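Putative iron-uptake ABC transport system,periplasmic iron-binding protein (Campylobacter jejuni, PDB 3E13) binds ferric iron in the periplasm and probably delivers it to an ABC transporter for uptake into the cell. Local coordinates at residues A103-Y108 / M196-I201; A107-T112 / G216-I221; V135-T140 / R180-Q185; K120-L125 / I222-D227. All coordinates share one frame; numbering follows the deposited sequence.

Contact 1 (A103-Y108 / M196-I201); sequences ARIIAY and MNTYYI. With FE (Fe (III) ion), chain B.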
loop_
_atom_site.group_PDB
_atom_site.type_symbol
_atom_site.label_atom_id
_atom_site.label_comp_id
_atom_site.label_asym_id
_atom_site.label_seq_id
_atom_site.Cartn_x
_atom_site.Cartn_y
_atom_site.Cartn_z
ATOM N N ALA A 103 -5.509 -3.969 1.821
ATOM C CA ALA A 103 -5.704 -4.133 3.242
ATOM C C ALA A 103 -4.443 -4.780 3.850
ATOM O O ALA A 103 -3.897 -5.718 3.258
ATOM C CB ALA A 103 -6.930 -5.014 3.496
ATOM N N ARG A 104 -3.989 -4.255 4.996
ATOM C CA ARG A 104 -2.834 -4.790 5.671
ATOM C C ARG A 104 -3.372 -5.731 6.764
ATOM O O ARG A 104 -3.981 -5.299 7.763
ATOM C CB ARG A 104 -1.937 -3.684 6.219
ATOM C CG ARG A 104 -0.552 -4.192 6.580
ATOM C CD ARG A 104 0.487 -3.155 6.426
ATOM N NE ARG A 104 1.848 -3.672 6.544
ATOM C CZ ARG A 104 2.515 -4.317 5.578
ATOM N NH1 ARG A 104 1.919 -4.574 4.432
ATOM N NH2 ARG A 104 3.761 -4.762 5.756
ATOM N N ILE A 105 -3.159 -7.020 6.532
ATOM C CA ILE A 105 -3.746 -8.067 7.368
ATOM C C ILE A 105 -2.703 -8.861 8.089
ATOM O O ILE A 105 -1.486 -8.584 7.974
ATOM C CB ILE A 105 -4.687 -8.971 6.504
ATOM C CG1 ILE A 105 -3.967 -9.594 5.302
ATOM C CG2 ILE A 105 -5.858 -8.072 5.960
ATOM C CD1 ILE A 105 -2.983 -10.695 5.629
ATOM N N ILE A 106 -3.142 -9.847 8.855
ATOM C CA ILE A 106 -2.195 -10.729 9.558
ATOM C C ILE A 106 -2.379 -12.112 8.923
ATOM O O ILE A 106 -3.485 -12.665 8.919
ATOM C CB ILE A 106 -2.463 -10.763 11.053
ATOM C CG1 ILE A 106 -2.306 -9.387 11.687
ATOM C CG2 ILE A 106 -1.502 -11.764 11.769
ATOM C CD1 ILE A 106 -2.945 -9.268 13.085
ATOM N N ALA A 107 -1.310 -12.650 8.355
ATOM C CA ALA A 107 -1.382 -13.937 7.664
ATOM C C ALA A 107 -0.839 -15.038 8.577
ATOM O O ALA A 107 0.116 -14.796 9.332
ATOM C CB ALA A 107 -0.638 -13.897 6.328
ATOM N N TYR A 108 -1.482 -16.213 8.537
ATOM C CA TYR A 108 -0.991 -17.411 9.255
ATOM C C TYR A 108 -0.865 -18.582 8.270
ATOM O O TYR A 108 -1.334 -18.485 7.141
ATOM C CB TYR A 108 -1.887 -17.766 10.425
ATOM C CG TYR A 108 -3.292 -18.112 10.033
ATOM C CD1 TYR A 108 -3.694 -19.429 9.915
ATOM C CD2 TYR A 108 -4.224 -17.124 9.797
ATOM C CE1 TYR A 108 -4.988 -19.734 9.551
ATOM C CE2 TYR A 108 -5.522 -17.432 9.452
ATOM C CZ TYR A 108 -5.880 -18.745 9.293
ATOM O OH TYR A 108 -7.195 -19.084 8.933
ATOM N N MET A 196 1.154 -8.329 6.446
ATOM C CA MET A 196 1.286 -8.194 5.006
ATOM C C MET A 196 0.004 -7.719 4.293
ATOM O O MET A 196 -1.089 -7.868 4.816
ATOM C CB MET A 196 1.753 -9.523 4.372
ATOM C CG MET A 196 0.758 -10.689 4.504
ATOM S SD MET A 196 1.294 -12.254 3.773
ATOM C CE MET A 196 1.513 -11.754 2.128
ATOM N N ASN A 197 0.152 -7.198 3.079
ATOM C CA ASN A 197 -0.968 -6.710 2.296
ATOM C C ASN A 197 -1.632 -7.867 1.549
ATOM O O ASN A 197 -1.012 -8.876 1.151
ATOM C CB ASN A 197 -0.552 -5.649 1.277
ATOM C CG ASN A 197 -0.175 -4.319 1.896
ATOM O OD1 ASN A 197 -0.568 -3.985 3.039
ATOM N ND2 ASN A 197 0.577 -3.517 1.128
ATOM N N THR A 198 -2.938 -7.746 1.392
ATOM C CA THR A 198 -3.733 -8.792 0.814
ATOM C C THR A 198 -3.327 -9.194 -0.597
ATOM O O THR A 198 -3.316 -10.394 -0.944
ATOM C CB THR A 198 -5.208 -8.360 0.751
ATOM O OG1 THR A 198 -5.317 -6.986 0.295
ATOM C CG2 THR A 198 -5.911 -8.412 2.099
ATOM N N TYR A 199 -3.030 -8.201 -1.439
ATOM C CA TYR A 199 -2.749 -8.479 -2.850
ATOM C C TYR A 199 -1.548 -9.389 -3.034
ATOM O O TYR A 199 -1.470 -10.130 -3.976
ATOM C CB TYR A 199 -2.633 -7.194 -3.692
ATOM C CG TYR A 199 -1.592 -6.265 -3.206
ATOM C CD1 TYR A 199 -0.290 -6.383 -3.650
ATOM C CD2 TYR A 199 -1.892 -5.303 -2.247
ATOM C CE1 TYR A 199 0.685 -5.589 -3.146
ATOM C CE2 TYR A 199 -0.907 -4.486 -1.738
ATOM C CZ TYR A 199 0.365 -4.616 -2.201
ATOM O OH TYR A 199 1.387 -3.826 -1.683
ATOM N N TYR A 200 -0.589 -9.339 -2.100
ATOM C CA TYR A 200 0.558 -10.247 -2.231
ATOM C C TYR A 200 0.138 -11.707 -2.161
ATOM O O TYR A 200 0.774 -12.549 -2.804
ATOM C CB TYR A 200 1.649 -10.001 -1.160
ATOM C CG TYR A 200 2.353 -8.666 -1.383
ATOM C CD1 TYR A 200 3.111 -8.455 -2.508
ATOM C CD2 TYR A 200 2.272 -7.629 -0.436
ATOM C CE1 TYR A 200 3.760 -7.232 -2.724
ATOM C CE2 TYR A 200 2.862 -6.424 -0.655
ATOM C CZ TYR A 200 3.608 -6.215 -1.779
ATOM O OH TYR A 200 4.233 -5.045 -2.024
ATOM N N ILE A 201 -0.910 -12.032 -1.387
ATOM C CA ILE A 201 -1.380 -13.420 -1.320
ATOM C C ILE A 201 -1.884 -13.844 -2.699
ATOM O O ILE A 201 -1.594 -14.942 -3.161
ATOM C CB ILE A 201 -2.486 -13.618 -0.227
ATOM C CG1 ILE A 201 -1.894 -13.270 1.132
ATOM C CG2 ILE A 201 -3.079 -15.026 -0.293
ATOM C CD1 ILE A 201 -2.884 -13.241 2.244
HETATM FE FE FE B . 3.240 -3.430 -2.530
#
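Arg104 and Asn197 meet beside the iron site: Arg104 NH1 makes a weak hydrogen bond of 2.9 Å to Asn197 OD1, with the guanidinium and amide planes turned 78° from each other. The amide nitrogen of Asn197 serves a ligand of the metal, not the metal itself. Tyr199 OH lies close to the plane of the Asn197 amide and accepts from Asn197 ND2 at 2.9 Å, next to the 2.1 Å bond from Tyr199 OH to the ferric ion. Tyr200 OH is a second ligand, and His11, Tyr12 and Tyr143 complete the site. Asn197 is thus a second-shell residue linking Tyr199 to buried Arg104. With CG anti to the backbone N (chi1 -164°) and the chain then extended to NE, Arg104 passes Asn197 OD1 with CB, CG and CD. Its NH1 also forms a salt bridge with Asp179, which probably offsets the arginine charge. Behind these groups Ile105 N donates to Met196 O at 2.8 Å and Met196 N returns the bond to Ile105 O, an antiparallel hydrogen-bonded pair. Thr198 N then reaches Ala103 O at 2.9 Å as the strand gives way to helix. On the sheet face of Ile105, Met196 CG packs 3.9 Å from Ile105 CD1, and Met196 SD lies 3.6 Å from Ala107 CB. The contact pairs strand 97-109 with strand 193-197, with helix 198-205 leading directly off the latter and helix 179-188 packed against Met196 and Tyr200.

Contact 2 (A107-T112 / G216-I221); sequences AYNKNT and GNSLGI
The Tyr108 ring has Gly220 over one face, its CA 4.0 Å from the ring centroid and 19° off the normal, a CH-pi contact displaced toward the rim. Water 1 lies in the ring plane at the hydroxyl edge and joins Tyr108 OH to Ile221 O. Gly220 has no side chain to stand between the strand and the ring, so the ring lies directly over its CA. Tyr108 CG sits between the backbone N and the carbonyl carbon (chi1 62°), and the ring leans over the partner strand. Beneath it the two residues form an antiparallel hydrogen-bonded pair, Gly220 N to Tyr108 O at 2.8 Å and Tyr108 N to Gly220 O at 3.0 Å. Lys110 N continues the ladder to Ser218 O, at the start of the type I turn Asn109-Thr112. The extended Lys110 side chain runs across the Ser218 and Leu219 carbonyls, with CE 3.2 Å from Asn217 O. On the face bearing Ala107 and Leu219, Leu219 packs against helix 179-188. Three waters tie Lys110 NZ to the carbonyl oxygens of Gly216, Asn217 and Leu219, at the helix-to-strand junction. Near the C-terminal end of the helix that leads into this strand, a positive charge would probably be favourable.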
loop_
_atom_site.group_PDB
_atom_site.type_symbol
_atom_site.label_atom_id
_atom_site.label_comp_id
_atom_site.label_asym_id
_atom_site.label_seq_id
_atom_site.Cartn_x
_atom_site.Cartn_y
_atom_site.Cartn_z
ATOM N N ALA A 107 -1.310 -12.650 8.355
ATOM C CA ALA A 107 -1.382 -13.937 7.664
ATOM C C ALA A 107 -0.839 -15.038 8.577
ATOM O O ALA A 107 0.116 -14.796 9.332
ATOM C CB ALA A 107 -0.638 -13.897 6.328
ATOM N N TYR A 108 -1.482 -16.213 8.537
ATOM C CA TYR A 108 -0.991 -17.411 9.255
ATOM C C TYR A 108 -0.865 -18.582 8.270
ATOM O O TYR A 108 -1.334 -18.485 7.141
ATOM C CB TYR A 108 -1.887 -17.766 10.425
ATOM C CG TYR A 108 -3.292 -18.112 10.033
ATOM C CD1 TYR A 108 -3.694 -19.429 9.915
ATOM C CD2 TYR A 108 -4.224 -17.124 9.797
ATOM C CE1 TYR A 108 -4.988 -19.734 9.551
ATOM C CE2 TYR A 108 -5.522 -17.432 9.452
ATOM C CZ TYR A 108 -5.880 -18.745 9.293
ATOM O OH TYR A 108 -7.195 -19.084 8.933
ATOM N N ASN A 109 -0.263 -19.683 8.721
ATOM C CA ASN A 109 -0.127 -20.882 7.897
ATOM C C ASN A 109 -1.348 -21.779 8.107
ATOM O O ASN A 109 -1.504 -22.428 9.155
ATOM C CB ASN A 109 1.170 -21.620 8.268
ATOM C CG ASN A 109 1.561 -22.659 7.253
ATOM O OD1 ASN A 109 2.752 -22.757 6.833
ATOM N ND2 ASN A 109 0.614 -23.440 6.846
ATOM N N LYS A 110 -2.239 -21.786 7.130
ATOM C CA LYS A 110 -3.480 -22.527 7.241
ATOM C C LYS A 110 -3.283 -24.049 7.024
ATOM O O LYS A 110 -4.252 -24.822 7.119
ATOM C CB LYS A 110 -4.521 -21.908 6.310
ATOM C CG LYS A 110 -4.312 -22.229 4.887
ATOM C CD LYS A 110 -5.380 -21.606 3.989
ATOM C CE LYS A 110 -5.070 -21.729 2.562
ATOM N NZ LYS A 110 -6.189 -21.215 1.628
ATOM N N ASN A 111 -2.052 -24.466 6.702
ATOM C CA ASN A 111 -1.687 -25.873 6.672
ATOM C C ASN A 111 -1.077 -26.331 7.986
ATOM O O ASN A 111 -0.483 -27.399 8.063
ATOM C CB ASN A 111 -0.850 -26.193 5.420
ATOM C CG ASN A 111 -1.625 -25.897 4.135
ATOM O OD1 ASN A 111 -2.886 -26.016 4.098
ATOM N ND2 ASN A 111 -0.920 -25.521 3.093
ATOM N N THR A 112 -1.281 -25.535 9.048
ATOM C CA THR A 112 -1.003 -25.923 10.419
ATOM C C THR A 112 -2.248 -25.742 11.256
ATOM O O THR A 112 -3.213 -25.040 10.849
ATOM C CB THR A 112 0.121 -25.074 11.042
ATOM O OG1 THR A 112 -0.327 -23.722 11.215
ATOM C CG2 THR A 112 1.330 -25.034 10.165
ATOM N N GLY A 216 2.069 -18.945 -1.345
ATOM C CA GLY A 216 0.779 -18.283 -1.304
ATOM C C GLY A 216 -0.329 -19.230 -0.898
ATOM O O GLY A 216 -1.255 -18.855 -0.152
ATOM N N ASN A 217 -0.184 -20.481 -1.292
ATOM C CA ASN A 217 -1.244 -21.474 -1.034
ATOM C C ASN A 217 -1.322 -21.860 0.461
ATOM O O ASN A 217 -2.380 -22.352 0.918
ATOM C CB ASN A 217 -1.084 -22.733 -1.883
ATOM C CG ASN A 217 -1.612 -22.579 -3.320
ATOM O OD1 ASN A 217 -2.224 -21.585 -3.669
ATOM N ND2 ASN A 217 -1.318 -23.588 -4.173
ATOM N N SER A 218 -0.258 -21.612 1.225
ATOM C CA SER A 218 -0.211 -21.897 2.632
ATOM C C SER A 218 -0.844 -20.834 3.518
ATOM O O SER A 218 -0.980 -21.047 4.704
ATOM C CB SER A 218 1.244 -22.137 3.048
ATOM O OG SER A 218 1.965 -20.901 3.207
ATOM N N LEU A 219 -1.193 -19.674 2.944
ATOM C CA LEU A 219 -1.622 -18.513 3.744
ATOM C C LEU A 219 -3.106 -18.439 4.022
ATOM O O LEU A 219 -3.912 -18.475 3.087
ATOM C CB LEU A 219 -1.124 -17.218 3.135
ATOM C CG LEU A 219 0.386 -17.197 2.865
ATOM C CD1 LEU A 219 0.733 -15.913 2.054
ATOM C CD2 LEU A 219 1.187 -17.266 4.087
ATOM N N GLY A 220 -3.453 -18.331 5.309
ATOM C CA GLY A 220 -4.759 -17.874 5.741
ATOM C C GLY A 220 -4.734 -16.397 6.173
ATOM O O GLY A 220 -3.712 -15.901 6.607
ATOM N N ILE A 221 -5.878 -15.729 6.089
ATOM C CA ILE A 221 -5.966 -14.307 6.406
ATOM C C ILE A 221 -6.755 -14.111 7.683
ATOM O O ILE A 221 -7.895 -14.585 7.800
ATOM C CB ILE A 221 -6.685 -13.547 5.283
ATOM C CG1 ILE A 221 -5.893 -13.691 3.973
ATOM C CG2 ILE A 221 -6.923 -12.072 5.722
ATOM C CD1 ILE A 221 -6.578 -12.980 2.739
HETATM O O HOH W 1 -8.846 -16.994 8.772
HETATM O O HOH W 2 -4.636 -22.306 -0.668
HETATM O O HOH W 3 -4.202 -19.035 0.334
HETATM O O HOH W 4 -6.686 -18.397 2.509
HETATM O O HOH W 5 -2.694 -25.292 0.254
#

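Contact 3 (V135-T140 / R180-Q185); sequences VMRSAT and RDQARQ
With chi1 -72°, Val135 CG1 stands anti to the carbonyl carbon and meets the end of Gln185, while Val135 CG2 faces the base of Gln182, 3.9 Å from Gln182 CB. Gln182 bends at chi2 (88°), which swings its CD off the line of the chain to lie 3.4 Å from Arg137 N, and Arg137 CB rests against the amide end of Gln182. Gln182 CG passes 3.9 Å from Val135 CB, the two side chains running alongside each other but pointing opposite ways. Gln185, one turn further along the helix, is extended beyond CG and lies slantwise across Val135, its CD 3.7 Å from Val135 CG1. The contact sets helix 179-188 against the end of strand 134-135, which pairs in parallel with strand 193-197, so that the helix covers the sheet, as in the alpha/beta domains of this solute-binding family. Beyond the strand the chain heads for helix 142-155, the carrier of the iron ligand Tyr143. Arg137 turns its guanidinium away from Gln182 to a salt bridge with Asp179, and the nearest atom of its side chain is about 6 Å from the ferric ion.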
loop_
_atom_site.group_PDB
_atom_site.type_symbol
_atom_site.label_atom_id
_atom_site.label_comp_id
_atom_site.label_asym_id
_atom_site.label_seq_id
_atom_site.Cartn_x
_atom_site.Cartn_y
_atom_site.Cartn_z
ATOM N N VAL A 135 6.431 -11.773 12.250
ATOM C CA VAL A 135 7.368 -11.124 11.340
ATOM C C VAL A 135 6.700 -9.905 10.666
ATOM O O VAL A 135 5.510 -9.929 10.334
ATOM C CB VAL A 135 7.956 -12.091 10.258
ATOM C CG1 VAL A 135 8.946 -13.068 10.911
ATOM C CG2 VAL A 135 6.868 -12.895 9.569
ATOM N N MET A 136 7.498 -8.871 10.453
ATOM C CA MET A 136 7.076 -7.665 9.797
ATOM C C MET A 136 8.299 -7.076 9.158
ATOM O O MET A 136 9.392 -7.171 9.707
ATOM C CB MET A 136 6.475 -6.675 10.790
ATOM C CG MET A 136 5.839 -5.457 10.110
ATOM S SD MET A 136 4.972 -4.381 11.290
ATOM C CE MET A 136 6.248 -3.250 11.701
ATOM N N ARG A 137 8.100 -6.453 8.014
ATOM C CA ARG A 137 9.168 -5.730 7.336
ATOM C C ARG A 137 9.590 -4.470 8.086
ATOM O O ARG A 137 8.991 -4.058 9.098
ATOM C CB ARG A 137 8.732 -5.375 5.952
ATOM C CG ARG A 137 7.737 -4.258 5.843
ATOM C CD ARG A 137 7.170 -4.105 4.495
ATOM N NE ARG A 137 8.176 -3.785 3.480
ATOM C CZ ARG A 137 7.992 -3.880 2.168
ATOM N NH1 ARG A 137 6.841 -4.334 1.650
ATOM N NH2 ARG A 137 8.959 -3.554 1.348
ATOM N N SER A 138 10.629 -3.835 7.547
ATOM C CA SER A 138 11.194 -2.659 8.185
ATOM C C SER A 138 10.161 -1.611 8.537
ATOM O O SER A 138 9.210 -1.387 7.809
ATOM C CB SER A 138 12.210 -2.012 7.255
ATOM O OG SER A 138 12.879 -0.949 7.940
ATOM N N ALA A 139 10.400 -0.960 9.662
ATOM C CA ALA A 139 9.662 0.239 10.057
ATOM C C ALA A 139 9.784 1.393 9.081
ATOM O O ALA A 139 8.946 2.305 9.077
ATOM C CB ALA A 139 10.152 0.696 11.445
ATOM N N THR A 140 10.849 1.406 8.293
ATOM C CA THR A 140 11.011 2.471 7.309
ATOM C C THR A 140 10.162 2.254 6.033
ATOM O O THR A 140 10.080 3.136 5.177
ATOM C CB THR A 140 12.492 2.594 6.911
ATOM O OG1 THR A 140 12.900 1.445 6.181
ATOM C CG2 THR A 140 13.368 2.662 8.115
ATOM N N ARG A 180 6.355 -10.379 0.750
ATOM C CA ARG A 180 6.423 -11.733 0.219
ATOM C C ARG A 180 7.456 -12.577 0.967
ATOM O O ARG A 180 7.347 -13.808 1.043
ATOM C CB ARG A 180 6.708 -11.710 -1.261
ATOM C CG ARG A 180 5.542 -11.204 -2.077
ATOM C CD ARG A 180 5.837 -11.020 -3.481
ATOM N NE ARG A 180 6.461 -9.731 -3.612
ATOM C CZ ARG A 180 6.502 -9.007 -4.706
ATOM N NH1 ARG A 180 5.929 -9.432 -5.819
ATOM N NH2 ARG A 180 7.092 -7.819 -4.655
ATOM N N ASP A 181 8.518 -11.919 1.448
ATOM C CA ASP A 181 9.510 -12.600 2.269
ATOM C C ASP A 181 8.973 -12.988 3.654
ATOM O O ASP A 181 9.208 -14.109 4.138
ATOM C CB ASP A 181 10.781 -11.733 2.331
ATOM C CG ASP A 181 11.289 -11.382 0.955
ATOM O OD1 ASP A 181 11.610 -12.323 0.214
ATOM O OD2 ASP A 181 11.382 -10.207 0.511
ATOM N N GLN A 182 8.212 -12.100 4.296
ATOM C CA GLN A 182 7.544 -12.410 5.532
ATOM C C GLN A 182 6.585 -13.579 5.294
ATOM O O GLN A 182 6.510 -14.476 6.107
ATOM C CB GLN A 182 6.775 -11.199 6.075
ATOM C CG GLN A 182 7.709 -10.227 6.872
ATOM C CD GLN A 182 8.362 -9.201 5.990
ATOM O OE1 GLN A 182 9.632 -9.015 5.946
ATOM N NE2 GLN A 182 7.553 -8.509 5.282
ATOM N N ALA A 183 5.901 -13.582 4.149
ATOM C CA ALA A 183 4.988 -14.684 3.852
ATOM C C ALA A 183 5.741 -16.020 3.765
ATOM O O ALA A 183 5.248 -17.067 4.202
ATOM C CB ALA A 183 4.275 -14.430 2.521
ATOM N N ARG A 184 6.905 -15.989 3.145
ATOM C CA ARG A 184 7.710 -17.207 3.033
ATOM C C ARG A 184 8.105 -17.681 4.429
ATOM O O ARG A 184 8.122 -18.898 4.690
ATOM C CB ARG A 184 8.964 -16.992 2.183
ATOM C CG ARG A 184 9.737 -18.301 1.811
ATOM C CD ARG A 184 11.184 -17.992 1.347
ATOM N NE ARG A 184 12.003 -19.184 1.062
ATOM C CZ ARG A 184 13.361 -19.221 1.066
ATOM N NH1 ARG A 184 14.097 -18.127 1.337
ATOM N NH2 ARG A 184 13.985 -20.373 0.810
ATOM N N GLN A 185 8.445 -16.760 5.324
ATOM C CA GLN A 185 8.774 -17.148 6.683
ATOM C C GLN A 185 7.626 -17.891 7.353
ATOM O O GLN A 185 7.844 -18.858 8.053
ATOM C CB GLN A 185 9.188 -15.960 7.520
ATOM C CG GLN A 185 10.531 -15.398 7.154
ATOM C CD GLN A 185 10.944 -14.204 8.019
ATOM O OE1 GLN A 185 11.852 -14.304 8.897
ATOM N NE2 GLN A 185 10.335 -13.061 7.769
#

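Contact 4 (K120-L125 / I222-D227); sequences KNYEDL and IFPNQD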
loop_
_atom_site.group_PDB
_atom_site.type_symbol
_atom_site.label_atom_id
_atom_site.label_comp_id
_atom_site.label_asym_id
_atom_site.label_seq_id
_atom_site.Cartn_x
_atom_site.Cartn_y
_atom_site.Cartn_z
ATOM N N LYS A 120 -6.589 -11.196 17.111
ATOM C CA LYS A 120 -7.796 -10.631 16.522
ATOM C C LYS A 120 -7.650 -9.135 16.067
ATOM O O LYS A 120 -8.239 -8.754 15.093
ATOM C CB LYS A 120 -8.953 -10.735 17.532
ATOM C CG LYS A 120 -9.407 -12.149 17.839
ATOM C CD LYS A 120 -10.332 -12.637 16.783
ATOM C CE LYS A 120 -10.730 -14.115 16.972
ATOM N NZ LYS A 120 -11.438 -14.571 15.733
ATOM N N ASN A 121 -6.833 -8.348 16.780
ATOM C CA ASN A 121 -6.675 -6.924 16.573
ATOM C C ASN A 121 -5.200 -6.597 16.380
ATOM O O ASN A 121 -4.361 -7.359 16.818
ATOM C CB ASN A 121 -7.164 -6.192 17.826
ATOM C CG ASN A 121 -8.633 -6.503 18.130
ATOM O OD1 ASN A 121 -9.485 -6.386 17.258
ATOM N ND2 ASN A 121 -8.926 -6.932 19.369
ATOM N N TYR A 122 -4.917 -5.464 15.769
ATOM C CA TYR A 122 -3.518 -4.984 15.613
ATOM C C TYR A 122 -2.815 -5.014 16.931
ATOM O O TYR A 122 -1.645 -5.407 16.969
ATOM C CB TYR A 122 -3.406 -3.615 14.912
ATOM C CG TYR A 122 -3.902 -3.682 13.487
ATOM C CD1 TYR A 122 -5.124 -3.139 13.135
ATOM C CD2 TYR A 122 -3.189 -4.398 12.504
ATOM C CE1 TYR A 122 -5.617 -3.243 11.824
ATOM C CE2 TYR A 122 -3.665 -4.517 11.196
ATOM C CZ TYR A 122 -4.883 -3.898 10.859
ATOM O OH TYR A 122 -5.390 -4.080 9.627
ATOM N N GLU A 123 -3.524 -4.656 18.014
ATOM C CA GLU A 123 -2.939 -4.547 19.353
ATOM C C GLU A 123 -2.311 -5.866 19.780
ATOM O O GLU A 123 -1.278 -5.910 20.460
ATOM C CB GLU A 123 -4.042 -4.140 20.341
ATOM C CG GLU A 123 -3.682 -4.335 21.796
ATOM C CD GLU A 123 -4.820 -3.942 22.724
ATOM O OE1 GLU A 123 -6.002 -4.011 22.318
ATOM O OE2 GLU A 123 -4.496 -3.620 23.886
ATOM N N ASP A 124 -2.914 -6.951 19.354
ATOM C CA ASP A 124 -2.488 -8.267 19.798
ATOM C C ASP A 124 -1.080 -8.625 19.285
ATOM O O ASP A 124 -0.382 -9.440 19.882
ATOM C CB ASP A 124 -3.508 -9.314 19.366
ATOM C CG ASP A 124 -4.861 -9.123 19.991
ATOM O OD1 ASP A 124 -4.915 -8.654 21.160
ATOM O OD2 ASP A 124 -5.947 -9.446 19.386
ATOM N N LEU A 125 -0.666 -8.055 18.145
ATOM C CA LEU A 125 0.684 -8.316 17.628
ATOM C C LEU A 125 1.788 -7.956 18.614
ATOM O O LEU A 125 2.911 -8.472 18.492
ATOM C CB LEU A 125 0.939 -7.540 16.354
ATOM C CG LEU A 125 0.076 -7.969 15.166
ATOM C CD1 LEU A 125 0.084 -6.833 14.137
ATOM C CD2 LEU A 125 0.653 -9.215 14.564
ATOM N N ILE A 222 -6.192 -13.332 8.588
ATOM C CA ILE A 222 -6.966 -12.646 9.633
ATOM C C ILE A 222 -7.174 -11.214 9.196
ATOM O O ILE A 222 -6.209 -10.485 9.036
ATOM C CB ILE A 222 -6.194 -12.680 10.973
ATOM C CG1 ILE A 222 -5.935 -14.141 11.418
ATOM C CG2 ILE A 222 -6.883 -11.883 12.031
ATOM C CD1 ILE A 222 -4.855 -14.328 12.446
ATOM N N PHE A 223 -8.411 -10.799 9.023
ATOM C CA PHE A 223 -8.725 -9.386 8.868
ATOM C C PHE A 223 -8.793 -8.744 10.256
ATOM O O PHE A 223 -9.714 -9.038 11.020
ATOM C CB PHE A 223 -10.061 -9.255 8.148
ATOM C CG PHE A 223 -9.989 -9.659 6.698
ATOM C CD1 PHE A 223 -10.550 -10.837 6.258
ATOM C CD2 PHE A 223 -9.380 -8.824 5.777
ATOM C CE1 PHE A 223 -10.442 -11.215 4.929
ATOM C CE2 PHE A 223 -9.297 -9.187 4.435
ATOM C CZ PHE A 223 -9.830 -10.394 4.034
ATOM N N PRO A 224 -7.807 -7.941 10.661
ATOM C CA PRO A 224 -7.819 -7.476 12.034
ATOM C C PRO A 224 -8.989 -6.557 12.358
ATOM O O PRO A 224 -9.516 -5.835 11.505
ATOM C CB PRO A 224 -6.452 -6.781 12.195
ATOM C CG PRO A 224 -5.608 -7.442 11.128
ATOM C CD PRO A 224 -6.567 -7.544 9.984
ATOM N N ASN A 225 -9.346 -6.613 13.618
ATOM C CA ASN A 225 -10.268 -5.685 14.268
ATOM C C ASN A 225 -11.726 -5.810 13.837
ATOM O O ASN A 225 -12.457 -4.816 13.834
ATOM C CB ASN A 225 -9.752 -4.246 14.150
ATOM C CG ASN A 225 -8.459 -4.012 14.934
ATOM O OD1 ASN A 225 -7.423 -4.531 14.569
ATOM N ND2 ASN A 225 -8.530 -3.202 16.011
ATOM N N GLN A 226 -12.120 -6.995 13.415
ATOM C CA GLN A 226 -13.492 -7.238 12.975
ATOM C C GLN A 226 -14.509 -7.008 14.071
ATOM O O GLN A 226 -15.665 -6.687 13.764
ATOM C CB GLN A 226 -13.643 -8.633 12.394
ATOM C CG GLN A 226 -12.890 -8.879 11.104
ATOM C CD GLN A 226 -13.168 -7.861 10.078
ATOM O OE1 GLN A 226 -14.287 -7.855 9.513
ATOM N NE2 GLN A 226 -12.204 -6.927 9.836
ATOM N N ASP A 227 -14.099 -7.158 15.324
ATOM C CA ASP A 227 -15.043 -6.956 16.437
ATOM C C ASP A 227 -15.230 -5.489 16.780
ATOM O O ASP A 227 -16.065 -5.154 17.643
ATOM C CB ASP A 227 -14.612 -7.725 17.696
ATOM C CG ASP A 227 -14.447 -9.212 17.469
ATOM O OD1 ASP A 227 -15.354 -9.811 16.890
ATOM O OD2 ASP A 227 -13.417 -9.840 17.856
HETATM O O HOH W 6 -10.606 -9.716 13.877
HETATM O O HOH W 7 -5.984 -2.922 17.824
#
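Lys120-Asn121 and Pro224-Asn225 join by one nearly straight backbone hydrogen bond, Asn225 N to Lys120 O at 2.8 Å (176° at the hydrogen), and Asn225 itself has a left-handed backbone conformation (phi 70°). The Asn225 side chain reaches back to the other segment: Asn225 OD1 accepts from Tyr122 N at 2.9 Å, and the same oxygen lies 3.0 Å from Tyr122 CD1. The bond ties down the backbone where the chain begins its helical turn through Tyr122-Leu125. Asp124 braces this turn, OD2 accepting from Lys120 N through its anti lone pair and from Asn121 N above the carboxylate plane. Pro224 packs on one face of the Tyr122 ring, its CB 3.6 Å from the centroid and 15° off the normal in a CH-pi contact, while Pro224 CG comes within 3.5 Å of Tyr122 CE2. Tyr122 OH bonds to Arg104 O and also to His232 N, so the ring spans from this loop to the sheet. Water 7 adds a bridge from Asn225 ND2 to Glu123 N. The contact therefore joins the loop between strands 97-109 and 134-135 to the loop after strand 219-222. Pro224 also touches Ile106 of strand 97-109, Phe223 stacks on Phe291, and Leu125 packs on Trp163 and Val167 of helix 157-170.

Contacts 1 and 2 share strand 97-109, and contact 4 packs against it. Contact 1 pairs the strand with strand 193-197 and contact 2 with strand 219-222; they share Ala107 and Tyr108, and their centres lie about 10 Å apart. Contact 4, about 13 Å from contact 1 between centres, joins the loops that follow strands 97-109 and 219-222, and the Ile106-Ile222 backbone bond links it to contact 1. Contact 3 lies within the chain interval spanned by each of the others, while contact 4 alternates in sequence with contacts 1 and 2. Helix 179-188 of contact 3 touches contacts 1 and 2 through Ala183. Together they probably form part of one domain beside the iron site, to which contact 1 contributes Tyr199 and Tyr200.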